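Local structure of cobalamin biosynthesis protein CobN (7C6O) at residues V717-R722 against S827-L832. The protein is the large, catalytic subunit of cobaltochelatase, the enzyme that probably inserts cobalt into the corrin ring during cobalamin biosynthesis. Residues are numbered along the deposited sequence; the frame is centred on the assembly and turned at random.
Sequences VLAILR and SPLRGL
Leu829 reaches the helix with a single methyl, CD2, which sits 3.8 Å from CB of Ala719 and 4.0 Å from CG1 of Ile720. CG of Leu829 lies anti to its own carbonyl carbon (chi1 -55°), and with CD1 extended, CD2 is the methyl left to meet the helix; the leucine and isoleucine side chains cross at about a right angle. Beside this apolar patch, both branches of Ile720 lie against the carbonyl oxygen of Pro828; CG2 of Ile720 comes to 3.6 Å from that O.

Two waters take over where the side chains stop. One donates to Ala719 O and to Leu829 O, its oxygen lying 2.6 Å from Leu829 O. The other donates to Ile720 O and Pro828 O and accepts from Gly831 N, which is 2.8 Å from the water oxygen, so three backbone groups fix it. The two backbones are thus tied through solvent in the last turns of helix 710-722. Ile720 O has a second partner in Gln725 NE2.

Facing the helix is a type I beta turn from Ser827 to Arg830, closed by Arg830 N to Ser827 O at 3.2 Å. It belongs to the loop between helices 807-815 and 853-874, which packs back on helix 710-722 from about a hundred residues on. Ser827 OG also accepts from Leu829 N (3.1 Å, 145° at the hydrogen), an ST turn that braces the residue bearing the contacting methyl. Gly831, just past the turn, takes a positive phi, which favours glycine.

Further out, Ser827 OG is hydrogen-bonded to Glu1065, and Arg830, its CB directed away from the helix, forms a salt bridge with Asp896. On the helix's other flanks, Leu718 packs on helix 750-769 and Leu721 on helix 784-801.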
loop_
_atom_site.group_PDB
_atom_site.type_symbol
_atom_site.label_atom_id
_atom_site.label_comp_id
_atom_site.label_asym_id
_atom_site.label_seq_id
_atom_site.Cartn_x
_atom_site.Cartn_y
_atom_site.Cartn_z
ATOM N N VAL A 717 2.449 11.807 23.106
ATOM C CA VAL A 717 2.020 10.702 23.960
ATOM C C VAL A 717 0.559 10.873 24.357
ATOM O O VAL A 717 -0.221 9.911 24.334
ATOM C CB VAL A 717 2.934 10.589 25.194
ATOM C CG1 VAL A 717 2.331 9.634 26.213
ATOM C CG2 VAL A 717 4.319 10.111 24.779
ATOM N N LEU A 718 0.161 12.097 24.718
ATOM C CA LEU A 718 -1.240 12.364 25.037
ATOM C C LEU A 718 -2.156 11.978 23.883
ATOM O O LEU A 718 -3.211 11.367 24.094
ATOM C CB LEU A 718 -1.432 13.840 25.385
ATOM C CG LEU A 718 -1.365 14.267 26.849
ATOM C CD1 LEU A 718 -1.468 15.781 26.946
ATOM C CD2 LEU A 718 -2.474 13.598 27.645
ATOM N N ALA A 719 -1.773 12.330 22.652
ATOM C CA ALA A 719 -2.598 11.987 21.498
ATOM C C ALA A 719 -2.675 10.478 21.303
ATOM O O ALA A 719 -3.743 9.937 20.987
ATOM C CB ALA A 719 -2.052 12.662 20.241
ATOM N N ILE A 720 -1.553 9.780 21.490
ATOM C CA ILE A 720 -1.542 8.329 21.324
ATOM C C ILE A 720 -2.432 7.665 22.368
ATOM O O ILE A 720 -3.195 6.741 22.059
ATOM C CB ILE A 720 -0.095 7.802 21.387
ATOM C CG1 ILE A 720 0.683 8.247 20.144
ATOM C CG2 ILE A 720 -0.078 6.286 21.532
ATOM C CD1 ILE A 720 2.174 8.008 20.231
ATOM N N LEU A 721 -2.362 8.134 23.614
ATOM C CA LEU A 721 -3.101 7.520 24.710
ATOM C C LEU A 721 -4.591 7.827 24.686
ATOM O O LEU A 721 -5.343 7.193 25.434
ATOM C CB LEU A 721 -2.524 7.972 26.054
ATOM C CG LEU A 721 -1.104 7.515 26.385
ATOM C CD1 LEU A 721 -0.680 8.063 27.741
ATOM C CD2 LEU A 721 -1.020 5.996 26.355
ATOM N N ARG A 722 -5.038 8.783 23.867
ATOM C CA ARG A 722 -6.457 9.123 23.861
ATOM C C ARG A 722 -7.306 7.985 23.309
ATOM O O ARG A 722 -8.464 7.823 23.712
ATOM C CB ARG A 722 -6.695 10.400 23.053
ATOM C CG ARG A 722 -8.094 10.971 23.227
ATOM C CD ARG A 722 -8.376 12.103 22.256
ATOM N NE ARG A 722 -7.624 13.316 22.565
ATOM C CZ ARG A 722 -7.737 14.449 21.879
ATOM N NH1 ARG A 722 -8.570 14.520 20.848
ATOM N NH2 ARG A 722 -7.020 15.511 22.221
ATOM N N SER A 827 -1.593 3.934 11.770
ATOM C CA SER A 827 -1.528 5.164 12.549
ATOM C C SER A 827 -1.376 4.846 14.026
ATOM O O SER A 827 -2.237 4.153 14.590
ATOM C CB SER A 827 -2.778 6.005 12.325
ATOM O OG SER A 827 -2.859 7.050 13.285
ATOM N N PRO A 828 -0.331 5.339 14.696
ATOM C CA PRO A 828 -0.245 5.175 16.153
ATOM C C PRO A 828 -1.241 6.031 16.918
ATOM O O PRO A 828 -1.285 5.950 18.151
ATOM C CB PRO A 828 1.200 5.591 16.464
ATOM C CG PRO A 828 1.532 6.576 15.386
ATOM C CD PRO A 828 0.807 6.100 14.149
ATOM N N LEU A 829 -2.029 6.853 16.227
ATOM C CA LEU A 829 -3.099 7.630 16.836
ATOM C C LEU A 829 -4.435 6.896 16.825
ATOM O O LEU A 829 -5.408 7.401 17.393
ATOM C CB LEU A 829 -3.252 8.975 16.118
ATOM C CG LEU A 829 -2.007 9.856 16.016
ATOM C CD1 LEU A 829 -2.319 11.128 15.237
ATOM C CD2 LEU A 829 -1.471 10.191 17.402
ATOM N N ARG A 830 -4.505 5.726 16.193
ATOM C CA ARG A 830 -5.730 4.943 16.116
ATOM C C ARG A 830 -5.642 3.681 16.973
ATOM O O ARG A 830 -6.203 2.640 16.623
ATOM C CB ARG A 830 -6.042 4.591 14.662
ATOM C CG ARG A 830 -7.520 4.370 14.351
ATOM C CD ARG A 830 -7.703 4.032 12.877
ATOM N NE ARG A 830 -9.099 4.040 12.444
ATOM C CZ ARG A 830 -9.832 2.947 12.245
ATOM N NH1 ARG A 830 -9.309 1.745 12.451
ATOM N NH2 ARG A 830 -11.091 3.056 11.842
ATOM N N GLY A 831 -4.935 3.763 18.098
ATOM C CA GLY A 831 -4.841 2.638 19.009
ATOM C C GLY A 831 -3.984 1.497 18.512
ATOM O O GLY A 831 -4.230 0.342 18.874
ATOM N N LEU A 832 -2.978 1.788 17.691
ATOM C CA LEU A 832 -2.134 0.768 17.068
ATOM C C LEU A 832 -0.676 1.065 17.415
ATOM O O LEU A 832 0.115 1.467 16.555
ATOM C CB LEU A 832 -2.359 0.739 15.542
ATOM C CG LEU A 832 -3.806 0.589 15.071
ATOM C CD1 LEU A 832 -3.911 0.804 13.565
ATOM C CD2 LEU A 832 -4.362 -0.774 15.451
HETATM O O HOH W 1 -5.749 9.240 19.242
HETATM O O HOH W 2 -3.409 5.682 19.523
#